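Local structure of cytochrome P450 268A2 Cyp268A2 (Mycobacterium marinum, 6BLD) at residues 86-91 with 308-313; 59-64 with 333-338; 188-193 with 406-411; 15-20 with 44-49. The protein is a haem protein of the cytochrome P450 superfamily that holds (3E,5E)-6,10-dimethylundeca-3,5,9-trien-2-one in a pocket beside its haem. All coordinates share one frame; numbering follows the deposited sequence.

Contact 1: residues 86-91 with 308-313. With HEM (protoporphyrin IX containing Fe), chain B; DXJ ((3E,5E)-6,10-dimethylundeca-3,5,9-trien-2-one), chain C.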
# COMPACT_ATOMS: atom_id res chain seq x y z
N VAL A 86 -11.53 -6.63 2.84
CA VAL A 86 -10.12 -6.98 2.73
C VAL A 86 -9.26 -6.31 3.80
O VAL A 86 -8.07 -6.59 3.88
CB VAL A 86 -9.56 -6.64 1.33
CG1 VAL A 86 -10.28 -7.45 0.27
CG2 VAL A 86 -9.68 -5.14 1.05
N LEU A 87 -9.84 -5.46 4.64
CA LEU A 87 -9.07 -4.75 5.65
C LEU A 87 -8.95 -5.58 6.92
O LEU A 87 -9.87 -6.30 7.31
CB LEU A 87 -9.71 -3.40 5.97
CG LEU A 87 -9.57 -2.34 4.87
CD1 LEU A 87 -9.90 -0.95 5.40
CD2 LEU A 87 -8.18 -2.36 4.25
N PHE A 88 -7.78 -5.48 7.57
CA PHE A 88 -7.52 -6.21 8.81
C PHE A 88 -8.46 -5.76 9.92
O PHE A 88 -9.17 -6.57 10.52
CB PHE A 88 -6.05 -6.01 9.20
CG PHE A 88 -5.63 -6.75 10.45
CD1 PHE A 88 -6.27 -7.91 10.85
CD2 PHE A 88 -4.57 -6.29 11.21
CE1 PHE A 88 -5.88 -8.58 11.99
CE2 PHE A 88 -4.16 -6.96 12.35
CZ PHE A 88 -4.82 -8.11 12.74
N GLU A 89 -8.46 -4.46 10.21
CA GLU A 89 -9.32 -3.91 11.24
C GLU A 89 -10.75 -3.78 10.73
O GLU A 89 -11.00 -3.53 9.55
CB GLU A 89 -8.79 -2.55 11.69
CG GLU A 89 -9.51 -1.96 12.89
CD GLU A 89 -8.91 -0.64 13.32
OE1 GLU A 89 -7.69 -0.45 13.13
OE2 GLU A 89 -9.67 0.22 13.83
N ASN A 90 -11.71 -3.95 11.65
CA ASN A 90 -13.11 -3.76 11.32
C ASN A 90 -13.40 -2.28 11.11
O ASN A 90 -13.16 -1.46 12.01
CB ASN A 90 -13.99 -4.33 12.43
CG ASN A 90 -14.11 -5.84 12.37
OD1 ASN A 90 -14.10 -6.43 11.29
ND2 ASN A 90 -14.21 -6.48 13.53
N VAL A 91 -13.91 -1.94 9.93
CA VAL A 91 -14.16 -0.55 9.54
C VAL A 91 -15.64 -0.42 9.20
O VAL A 91 -16.22 -1.33 8.60
CB VAL A 91 -13.27 -0.15 8.35
CG1 VAL A 91 -13.60 1.25 7.86
CG2 VAL A 91 -11.80 -0.26 8.73
N VAL A 308 2.36 -1.89 2.55
CA VAL A 308 1.11 -2.56 2.90
C VAL A 308 1.47 -3.73 3.80
O VAL A 308 2.06 -4.71 3.35
CB VAL A 308 0.34 -3.01 1.66
CG1 VAL A 308 -1.01 -3.59 2.06
CG2 VAL A 308 0.16 -1.85 0.70
N MET A 309 1.11 -3.63 5.08
CA MET A 309 1.44 -4.68 6.04
C MET A 309 0.40 -5.79 6.08
O MET A 309 0.75 -6.96 6.27
CB MET A 309 1.59 -4.07 7.44
CG MET A 309 2.75 -3.11 7.58
SD MET A 309 2.97 -2.57 9.28
CE MET A 309 1.38 -1.82 9.62
N THR A 310 -0.88 -5.45 5.92
CA THR A 310 -1.94 -6.44 6.08
C THR A 310 -2.99 -6.30 4.99
O THR A 310 -3.31 -5.19 4.56
CB THR A 310 -2.64 -6.32 7.45
OG1 THR A 310 -3.18 -5.00 7.59
CG2 THR A 310 -1.66 -6.59 8.58
N PHE A 311 -3.50 -7.45 4.56
CA PHE A 311 -4.73 -7.55 3.78
C PHE A 311 -5.37 -8.88 4.17
O PHE A 311 -4.67 -9.85 4.47
CB PHE A 311 -4.48 -7.49 2.27
CG PHE A 311 -4.65 -6.11 1.68
CD1 PHE A 311 -5.68 -5.29 2.09
CD2 PHE A 311 -3.77 -5.65 0.72
CE1 PHE A 311 -5.84 -4.02 1.55
CE2 PHE A 311 -3.92 -4.39 0.17
CZ PHE A 311 -4.95 -3.57 0.58
N ARG A 312 -6.69 -8.91 4.18
CA ARG A 312 -7.40 -10.08 4.67
C ARG A 312 -8.31 -10.65 3.59
O ARG A 312 -8.58 -10.01 2.57
CB ARG A 312 -8.21 -9.75 5.93
CG ARG A 312 -9.56 -9.14 5.64
CD ARG A 312 -10.58 -9.52 6.70
NE ARG A 312 -11.62 -8.50 6.80
CZ ARG A 312 -12.86 -8.64 6.32
NH1 ARG A 312 -13.22 -9.76 5.72
NH2 ARG A 312 -13.73 -7.65 6.46
N ARG A 313 -8.76 -11.87 3.83
CA ARG A 313 -9.71 -12.56 2.96
C ARG A 313 -10.74 -13.26 3.84
O ARG A 313 -10.57 -13.38 5.06
CB ARG A 313 -9.02 -13.57 2.03
CG ARG A 313 -7.91 -12.98 1.16
CD ARG A 313 -8.49 -12.25 -0.04
NE ARG A 313 -7.48 -11.89 -1.02
CZ ARG A 313 -6.86 -10.71 -1.07
NH1 ARG A 313 -7.16 -9.77 -0.18
NH2 ARG A 313 -5.95 -10.47 -2.00
CHA HEM B . -3.42 -3.59 -5.14
CHB HEM B . -3.01 0.70 -7.38
CHC HEM B . 1.56 1.09 -5.79
CHD HEM B . 0.78 -2.73 -2.89
C1A HEM B . -3.71 -2.47 -5.89
C2A HEM B . -4.96 -2.19 -6.57
C3A HEM B . -4.85 -1.01 -7.19
C4A HEM B . -3.52 -0.49 -6.92
CMA HEM B . -5.94 -0.32 -8.04
CAA HEM B . -6.20 -3.11 -6.59
CBA HEM B . -6.00 -4.17 -7.66
CGA HEM B . -7.11 -5.20 -7.59
O1A HEM B . -7.31 -5.94 -8.58
O2A HEM B . -7.79 -5.27 -6.53
C1B HEM B . -1.72 1.15 -7.20
C2B HEM B . -1.13 2.30 -7.86
C3B HEM B . 0.13 2.42 -7.44
C4B HEM B . 0.39 1.35 -6.48
CMB HEM B . -1.82 3.22 -8.88
CAB HEM B . 1.06 3.55 -7.94
CBB HEM B . 2.36 3.61 -7.62
C1C HEM B . 1.75 0.08 -4.86
C2C HEM B . 2.98 -0.20 -4.14
C3C HEM B . 2.75 -1.26 -3.34
C4C HEM B . 1.39 -1.68 -3.53
CMC HEM B . 4.28 0.62 -4.31
CAC HEM B . 3.70 -2.00 -2.36
CBC HEM B . 5.02 -1.81 -2.32
C1D HEM B . -0.41 -3.32 -3.24
C2D HEM B . -0.99 -4.51 -2.67
C3D HEM B . -2.15 -4.75 -3.29
C4D HEM B . -2.35 -3.71 -4.28
CMD HEM B . -0.36 -5.35 -1.54
CAD HEM B . -3.11 -5.93 -3.00
CBD HEM B . -2.57 -7.19 -3.68
CGD HEM B . -3.45 -8.38 -3.38
O1D HEM B . -3.10 -9.50 -3.83
O2D HEM B . -4.49 -8.21 -2.70
NA HEM B . -2.86 -1.41 -6.13
NB HEM B . -0.76 0.60 -6.37
NC HEM B . 0.80 -0.84 -4.46
ND HEM B . -1.27 -2.86 -4.22
FE HEM B . -0.92 -1.26 -5.46
C10 DXJ C . -9.25 2.94 2.53
C13 DXJ C . -10.64 4.25 5.85
C01 DXJ C . -3.18 -1.28 -1.80
C02 DXJ C . -3.90 -0.20 -0.99
C03 DXJ C . -5.19 0.01 -1.18
C04 DXJ C . -3.12 0.63 0.03
C05 DXJ C . -5.93 1.08 -0.38
C06 DXJ C . -7.24 0.55 0.21
C07 DXJ C . -8.15 1.67 0.72
C08 DXJ C . -8.33 1.83 2.01
C09 DXJ C . -8.86 2.58 -0.28
C11 DXJ C . -9.61 2.94 3.80
C12 DXJ C . -10.53 4.04 4.34
O14 DXJ C . -11.15 4.72 3.60
O HOH W 1 -5.57 -4.10 6.60
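The irregular loop at V86 passes beside R312 of strand 310-315, their CA atoms 4.6 Å apart. R312 N donates to V86 O at 2.7 Å (N-H...O 160°), from above the carbonyl plane. The R312 side chain adds a second bond one residue on: its NE reaches L87 O at 2.9 Å, more bent at 139°, while V86 N lies over one face of the guanidinium. With CG of R312 lodged between the backbone N and the carbonyl carbon (chi1 83°), that methylene also packs against L87 O. V86 O meets the F311 ring at its edge, 3.3 Å from CD1. Further round the rim, F311 CE1 touches L87 CD2 at 3.9 Å, and CZ lies 3.7 Å from C01 of DXJ. F88 CB packs on T310 OG1, which bonds to N407 O and accepts from a water that in turn accepts from F88 N. R313 NH1 donates to R312 O, and its NH2 to HEM O2D at 2.8 Å. Two successive loop carbonyls are thus fixed by one arginine, and the next arginine probably balances the charge of a haem propionate beside a phenyl ring that lines the DXJ pocket.

Contact 2: residues 59-64 with 333-338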
# COMPACT_ATOMS: atom_id res chain seq x y z
N PRO A 59 -15.53 -13.33 15.40
CA PRO A 59 -14.89 -14.12 16.46
C PRO A 59 -13.38 -14.03 16.45
O PRO A 59 -12.75 -14.35 17.46
CB PRO A 59 -15.36 -15.55 16.15
CG PRO A 59 -15.54 -15.56 14.67
CD PRO A 59 -15.96 -14.16 14.26
N GLY A 60 -12.79 -13.59 15.36
CA GLY A 60 -11.35 -13.47 15.28
C GLY A 60 -10.89 -13.60 13.84
O GLY A 60 -11.63 -13.28 12.91
N PHE A 61 -9.66 -14.07 13.68
CA PHE A 61 -9.05 -14.21 12.37
C PHE A 61 -7.91 -15.21 12.45
O PHE A 61 -7.38 -15.49 13.53
CB PHE A 61 -8.54 -12.87 11.83
CG PHE A 61 -7.38 -12.30 12.61
CD1 PHE A 61 -7.60 -11.50 13.72
CD2 PHE A 61 -6.08 -12.57 12.23
CE1 PHE A 61 -6.53 -10.98 14.43
CE2 PHE A 61 -5.01 -12.06 12.94
CZ PHE A 61 -5.24 -11.26 14.04
N TRP A 62 -7.54 -15.74 11.29
CA TRP A 62 -6.38 -16.61 11.15
C TRP A 62 -5.18 -15.78 10.71
O TRP A 62 -5.26 -15.04 9.73
CB TRP A 62 -6.65 -17.72 10.13
CG TRP A 62 -7.57 -18.80 10.61
CD1 TRP A 62 -8.88 -18.95 10.29
CD2 TRP A 62 -7.23 -19.88 11.48
NE1 TRP A 62 -9.39 -20.06 10.91
CE2 TRP A 62 -8.40 -20.65 11.65
CE3 TRP A 62 -6.07 -20.27 12.14
CZ2 TRP A 62 -8.43 -21.79 12.46
CZ3 TRP A 62 -6.10 -21.40 12.94
CH2 TRP A 62 -7.27 -22.15 13.09
N ALA A 63 -4.08 -15.91 11.45
CA ALA A 63 -2.86 -15.17 11.14
C ALA A 63 -1.99 -16.01 10.20
O ALA A 63 -1.60 -17.13 10.55
CB ALA A 63 -2.09 -14.83 12.41
N VAL A 64 -1.69 -15.47 9.03
CA VAL A 64 -0.87 -16.13 8.02
C VAL A 64 0.46 -15.39 7.95
O VAL A 64 0.52 -14.25 7.47
CB VAL A 64 -1.55 -16.16 6.65
CG1 VAL A 64 -0.65 -16.83 5.62
CG2 VAL A 64 -2.89 -16.88 6.74
N VAL A 333 -5.97 -13.37 7.53
CA VAL A 333 -5.19 -12.14 7.42
C VAL A 333 -3.77 -12.48 6.98
O VAL A 333 -3.12 -13.33 7.59
CB VAL A 333 -5.18 -11.35 8.74
CG1 VAL A 333 -4.32 -10.10 8.61
CG2 VAL A 333 -6.61 -10.99 9.13
N MET A 334 -3.30 -11.79 5.94
CA MET A 334 -1.95 -11.97 5.42
C MET A 334 -1.05 -10.87 5.97
O MET A 334 -1.36 -9.68 5.84
CB MET A 334 -1.97 -11.92 3.89
CG MET A 334 -2.77 -13.03 3.24
SD MET A 334 -2.53 -13.08 1.47
CE MET A 334 -4.02 -12.36 0.85
N PHE A 335 0.05 -11.27 6.60
CA PHE A 335 0.99 -10.32 7.20
C PHE A 335 2.21 -10.24 6.29
O PHE A 335 3.17 -11.01 6.42
CB PHE A 335 1.35 -10.75 8.62
CG PHE A 335 0.21 -10.62 9.58
CD1 PHE A 335 -0.05 -9.41 10.20
CD2 PHE A 335 -0.61 -11.70 9.86
CE1 PHE A 335 -1.10 -9.28 11.09
CE2 PHE A 335 -1.67 -11.58 10.75
CZ PHE A 335 -1.91 -10.36 11.37
N TYR A 336 2.17 -9.28 5.35
CA TYR A 336 3.20 -9.19 4.33
C TYR A 336 4.58 -8.90 4.91
O TYR A 336 5.59 -9.36 4.37
CB TYR A 336 2.83 -8.11 3.32
CG TYR A 336 1.50 -8.33 2.63
CD1 TYR A 336 0.48 -7.38 2.71
CD2 TYR A 336 1.26 -9.49 1.91
CE1 TYR A 336 -0.73 -7.59 2.08
CE2 TYR A 336 0.05 -9.70 1.28
CZ TYR A 336 -0.94 -8.75 1.36
OH TYR A 336 -2.15 -8.96 0.73
N ALA A 337 4.64 -8.13 6.01
CA ALA A 337 5.93 -7.87 6.64
C ALA A 337 6.53 -9.15 7.22
O ALA A 337 7.76 -9.31 7.21
CB ALA A 337 5.78 -6.82 7.74
N SER A 338 5.69 -10.05 7.72
CA SER A 338 6.20 -11.35 8.17
C SER A 338 6.65 -12.20 7.00
O SER A 338 7.69 -12.86 7.06
CB SER A 338 5.13 -12.07 8.99
OG SER A 338 5.56 -13.37 9.34
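V333 N donates to W62 O at 2.9 Å, almost straight at 174°, and V333 O accepts from V64 N at the same length, so the N-H and the C=O of this one residue both bond to strand 61-64. F335 N then bonds to V64 O at 3.1 Å. This ladder is that of a parallel pair: A63 stands opposite V333 and V64 opposite M334, and the short strand axes pass 5.1 Å apart at 26°.

One face of the sheet carries F61, A63, V333 and F335. F61 CG sits between its backbone N and carbonyl carbon (chi1 67°), and its CD2 meets V333 CG2 at 3.5 Å. The F61 and F335 side chains cross at about a right angle, F61 CE2 arriving at the edge of the F335 ring, 3.9 Å from CZ. V333 CG1 lies over a face of that same ring, offset toward the rim, while F335 CE2 touches A63 CB at 3.7 Å. F88 joins this layer, edge-to-face with both F61 and F335. On the other face V64 and M334 pack on I70 of helix 67-75.

Three backbone bonds with donors nearly along the C=O axis satisfy three N-H and three C=O groups of buried residues. The regular ladder runs right up to F335, the N-cap of helix 336-339, and the edge of the F335 ring takes both F61 CE2 and V64 O.

Contact 3: residues 188-193 with 406-411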
# COMPACT_ATOMS: atom_id res chain seq x y z
N VAL A 188 -5.47 6.18 5.83
CA VAL A 188 -4.73 5.08 6.41
C VAL A 188 -4.07 5.46 7.73
O VAL A 188 -3.29 4.68 8.28
CB VAL A 188 -3.69 4.52 5.42
CG1 VAL A 188 -4.36 4.11 4.12
CG2 VAL A 188 -2.60 5.56 5.17
N SER A 189 -4.38 6.65 8.26
CA SER A 189 -3.76 7.15 9.47
C SER A 189 -4.76 7.29 10.62
O SER A 189 -4.61 8.17 11.47
CB SER A 189 -3.08 8.49 9.21
OG SER A 189 -2.35 8.47 7.99
N TRP A 190 -5.78 6.43 10.65
CA TRP A 190 -6.83 6.55 11.66
C TRP A 190 -6.37 6.13 13.05
O TRP A 190 -7.08 6.39 14.02
CB TRP A 190 -8.06 5.74 11.24
CG TRP A 190 -7.86 4.25 11.25
CD1 TRP A 190 -7.91 3.42 12.33
CD2 TRP A 190 -7.59 3.42 10.11
NE1 TRP A 190 -7.69 2.12 11.94
CE2 TRP A 190 -7.49 2.09 10.58
CE3 TRP A 190 -7.43 3.66 8.75
CZ2 TRP A 190 -7.23 1.02 9.74
CZ3 TRP A 190 -7.17 2.59 7.91
CH2 TRP A 190 -7.07 1.29 8.40
N ALA A 191 -5.21 5.48 13.16
CA ALA A 191 -4.67 5.07 14.45
C ALA A 191 -3.49 5.95 14.88
O ALA A 191 -2.79 5.59 15.83
CB ALA A 191 -4.24 3.60 14.41
N ASP A 192 -3.28 7.08 14.21
CA ASP A 192 -2.15 7.95 14.50
C ASP A 192 -2.61 9.12 15.36
O ASP A 192 -3.28 10.03 14.84
CB ASP A 192 -1.53 8.46 13.20
CG ASP A 192 -0.23 9.22 13.42
OD1 ASP A 192 0.22 9.33 14.58
OD2 ASP A 192 0.33 9.72 12.42
N PRO A 193 -2.28 9.15 16.65
CA PRO A 193 -2.65 10.32 17.47
C PRO A 193 -1.99 11.60 17.00
O PRO A 193 -2.57 12.68 17.18
CB PRO A 193 -2.19 9.93 18.88
CG PRO A 193 -2.06 8.43 18.84
CD PRO A 193 -1.62 8.10 17.45
N GLY A 406 -0.25 1.93 13.57
CA GLY A 406 -1.36 1.38 12.82
C GLY A 406 -1.08 -0.04 12.39
O GLY A 406 0.04 -0.54 12.51
N ASN A 407 -2.13 -0.68 11.88
CA ASN A 407 -2.08 -2.09 11.51
C ASN A 407 -2.28 -2.31 10.02
O ASN A 407 -2.46 -3.46 9.59
CB ASN A 407 -3.14 -2.88 12.29
CG ASN A 407 -4.54 -2.30 12.14
OD1 ASN A 407 -5.01 -2.06 11.03
ND2 ASN A 407 -5.22 -2.08 13.27
N PHE A 408 -2.24 -1.26 9.20
CA PHE A 408 -2.47 -1.39 7.77
C PHE A 408 -1.25 -0.97 6.96
O PHE A 408 -0.74 -1.78 6.17
CB PHE A 408 -3.70 -0.56 7.36
CG PHE A 408 -4.08 -0.70 5.91
CD1 PHE A 408 -3.84 -1.88 5.22
CD2 PHE A 408 -4.67 0.36 5.23
CE1 PHE A 408 -4.19 -2.00 3.89
CE2 PHE A 408 -5.03 0.24 3.90
CZ PHE A 408 -4.78 -0.95 3.22
N VAL A 409 -0.76 0.25 7.12
CA VAL A 409 0.32 0.79 6.31
C VAL A 409 1.53 1.05 7.20
O VAL A 409 1.40 1.65 8.27
CB VAL A 409 -0.11 2.07 5.57
CG1 VAL A 409 1.10 2.75 4.93
CG2 VAL A 409 -1.15 1.74 4.50
N HIS A 410 2.70 0.60 6.75
CA HIS A 410 3.98 0.88 7.40
C HIS A 410 4.43 2.26 6.92
O HIS A 410 5.05 2.41 5.86
CB HIS A 410 5.00 -0.19 7.05
CG HIS A 410 6.29 -0.08 7.81
ND1 HIS A 410 7.50 -0.47 7.28
CD2 HIS A 410 6.55 0.36 9.06
CE1 HIS A 410 8.46 -0.27 8.17
NE2 HIS A 410 7.91 0.24 9.26
N ALA A 411 4.11 3.29 7.70
CA ALA A 411 4.23 4.66 7.25
C ALA A 411 5.20 5.46 8.12
O ALA A 411 5.37 5.18 9.31
CB ALA A 411 2.86 5.36 7.25
O HOH W 2 -2.11 1.84 9.02
O HOH W 3 -0.44 4.52 8.26
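The loop of 406-411, which brings F408 into the DXJ pocket, is backed here by V188, W190 and A191 of the loop that follows helix 177-186, where a type I turn runs from S189 to D192. The direct contacts are van der Waals, and the polar link goes through water. V188 packs across F408 and V409, a pair already in contact: its CG1 touches F408 CD2 at 3.9 Å, and its CB meets V409 CG2 at the same distance, with V409 CG2 also lying over one face of the F408 ring near its rim. F408 CG is anti to the backbone N (chi1 -176°), which places the ring beside V188, CE2 as near to V188 CG1 as CD2 is. W190 crosses F408 at about a right angle, its CH2 4.0 Å from F408 CB. The neighbouring CZ2 of W190 comes equally near N407 OD1, with the indole and amide planes turned 60° apart; the polar ends of both, W190 NE1 and N407 ND2, donate to E89 OE1, so one carboxylate oxygen binds both loops. At G406, A191 CB rests on the CA at 4.0 Å.

A water accepts from V409 N at 2.8 Å and donates to V188 O at 3.2 Å, bridging two backbones that share no direct hydrogen bond.

Around this interface, V188 leans on V259 and D263 of helix 247-278, and V409 on Q267. D192, the N-cap of helix 193-196, forms a salt bridge with R413 of strand 411-418, A191 touches R19 of helix 19-23, and F408 meets the F311 ring from strand 310-315.

Contact 4: residues 15-20 with 44-49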
# COMPACT_ATOMS: atom_id res chain seq x y z
N ASP A 15 0.25 -11.90 20.83
CA ASP A 15 -0.66 -10.78 20.64
C ASP A 15 -0.41 -10.13 19.29
O ASP A 15 0.68 -9.61 19.03
CB ASP A 15 -0.49 -9.76 21.77
CG ASP A 15 -1.22 -8.46 21.50
OD1 ASP A 15 -2.27 -8.48 20.83
OD2 ASP A 15 -0.73 -7.41 21.97
N LEU A 16 -1.42 -10.17 18.42
CA LEU A 16 -1.38 -9.48 17.13
C LEU A 16 -2.54 -8.51 16.96
O LEU A 16 -2.78 -8.04 15.83
CB LEU A 16 -1.39 -10.49 15.98
CG LEU A 16 -0.31 -11.57 15.93
CD1 LEU A 16 -0.49 -12.42 14.69
CD2 LEU A 16 1.08 -10.94 15.95
N SER A 17 -3.27 -8.19 18.03
CA SER A 17 -4.51 -7.43 17.92
C SER A 17 -4.53 -6.13 18.71
O SER A 17 -5.35 -5.27 18.40
CB SER A 17 -5.70 -8.29 18.38
OG SER A 17 -5.56 -9.63 17.95
N SER A 18 -3.66 -5.96 19.70
CA SER A 18 -3.74 -4.81 20.58
C SER A 18 -3.22 -3.55 19.88
O SER A 18 -2.45 -3.61 18.91
CB SER A 18 -2.95 -5.05 21.86
OG SER A 18 -1.55 -4.93 21.64
N ARG A 19 -3.65 -2.40 20.39
CA ARG A 19 -3.17 -1.12 19.88
C ARG A 19 -1.68 -0.95 20.14
O ARG A 19 -0.95 -0.41 19.30
CB ARG A 19 -3.96 0.03 20.50
CG ARG A 19 -5.25 0.38 19.79
CD ARG A 19 -5.07 0.37 18.28
NE ARG A 19 -6.35 0.45 17.58
CZ ARG A 19 -6.89 1.58 17.14
NH1 ARG A 19 -6.27 2.73 17.33
NH2 ARG A 19 -8.06 1.55 16.51
N ALA A 20 -1.21 -1.40 21.31
CA ALA A 20 0.19 -1.23 21.67
C ALA A 20 1.10 -2.04 20.76
O ALA A 20 2.21 -1.61 20.43
CB ALA A 20 0.41 -1.61 23.13
N TRP A 44 -4.85 -18.66 15.35
CA TRP A 44 -6.14 -18.02 15.56
C TRP A 44 -6.01 -16.94 16.62
O TRP A 44 -5.44 -17.18 17.70
CB TRP A 44 -7.19 -19.06 15.97
CG TRP A 44 -8.58 -18.53 16.17
CD1 TRP A 44 -9.23 -18.38 17.36
CD2 TRP A 44 -9.49 -18.11 15.16
NE1 TRP A 44 -10.49 -17.88 17.15
CE2 TRP A 44 -10.68 -17.70 15.80
CE3 TRP A 44 -9.42 -18.02 13.76
CZ2 TRP A 44 -11.78 -17.22 15.10
CZ3 TRP A 44 -10.52 -17.54 13.07
CH2 TRP A 44 -11.68 -17.15 13.74
N HIS A 45 -6.54 -15.76 16.33
CA HIS A 45 -6.39 -14.59 17.19
C HIS A 45 -7.72 -13.87 17.30
O HIS A 45 -8.58 -13.99 16.42
CB HIS A 45 -5.33 -13.63 16.63
CG HIS A 45 -3.96 -14.23 16.55
ND1 HIS A 45 -2.96 -13.94 17.46
CD2 HIS A 45 -3.42 -15.10 15.67
CE1 HIS A 45 -1.87 -14.61 17.14
NE2 HIS A 45 -2.12 -15.32 16.06
N PRO A 46 -7.93 -13.12 18.38
CA PRO A 46 -9.14 -12.30 18.50
C PRO A 46 -9.07 -11.09 17.58
O PRO A 46 -7.98 -10.73 17.11
CB PRO A 46 -9.13 -11.87 19.98
CG PRO A 46 -7.70 -11.92 20.37
CD PRO A 46 -7.11 -13.07 19.60
N PRO A 47 -10.20 -10.44 17.30
CA PRO A 47 -10.19 -9.30 16.38
C PRO A 47 -9.35 -8.14 16.91
O PRO A 47 -8.98 -8.08 18.08
CB PRO A 47 -11.67 -8.91 16.27
CG PRO A 47 -12.42 -10.12 16.72
CD PRO A 47 -11.56 -10.76 17.76
N VAL A 48 -9.05 -7.21 16.00
CA VAL A 48 -8.26 -6.03 16.37
C VAL A 48 -8.96 -5.27 17.48
O VAL A 48 -10.14 -4.93 17.38
CB VAL A 48 -8.03 -5.14 15.13
CG1 VAL A 48 -7.41 -3.81 15.54
CG2 VAL A 48 -7.15 -5.85 14.12
N GLU A 49 -8.22 -5.00 18.56
CA GLU A 49 -8.79 -4.33 19.72
C GLU A 49 -8.96 -2.84 19.46
O GLU A 49 -8.22 -2.23 18.69
CB GLU A 49 -7.89 -4.54 20.94
CG GLU A 49 -7.67 -6.00 21.30
CD GLU A 49 -6.73 -6.18 22.47
OE1 GLU A 49 -6.16 -5.17 22.94
OE2 GLU A 49 -6.56 -7.33 22.93
O HOH W 4 -3.97 -11.40 18.96
O HOH W 5 -5.62 -2.78 18.03
O HOH W 6 -5.59 -2.55 22.57
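An Asx motif at D15, leading into the N-cap of helix 19-23, shapes the loop in which L16, S17 and S18 meet H45, P46 and E49. D15 OD1 takes two backbone donors: S17 N at 3.0 Å, from above the carboxylate plane, and S18 N at 3.1 Å, on the syn lone pair. S18 OG donates to the other oxygen, D15 OD2, at 2.6 Å and accepts from F21 N, which makes S18 the cap of the helix.

The loop so fixed presents S17 to 44-49. S17 O accepts from E49 N at 2.9 Å (164°), with the donor above the carbonyl plane. S17 OG, anti to its carbonyl carbon (chi1 -39°), donates to P46 O at 2.8 Å; a water that accepts from L16 N donates back to this hydroxyl. L16 CD1 forms a CH-pi contact over one face of H45, 3.8 Å from the ring centroid and 22° off its normal, while H45 NE2 bonds to S43 OG. R19 NE reaches E49 O in a weak bond of 3.5 Å, and a second water accepts from R19 N and donates to E49 OE1. D15 and E49 bring like charges near each other, with 4.9 Å between D15 OD1 and E49 OE2; the donors gathered on D15 may ease this approach.

Strand 42-45, on the outer margin of the five-stranded sheet, supplies H45, whose ring also meets F61 of strand 61-64. L16 continues inward onto A63 of that strand and onto F33 and L36 of helix 26-39.

How the contacts relate
From the N terminus, contact 4 closes first, a short loop holding helix 26-39 and finished before the others open. Contact 2 then opens at 59-64 and closes only at 333-338, and contact 1 (86-91 with 308-313) is nested inside that span. Contact 3 starts at 188-193, within both spans, and ends at 406-411, beyond them, so it crosses contacts 1 and 2. One sheet connects contacts 4, 2 and 1 through the strands they contribute: 42-45, then 61-64 and 331-335, then 310-315. Contact 3 lies off this sheet and bonds to contact 1 through T310 and E89, linking the sheet to helix 247-278 and the C-terminal strand.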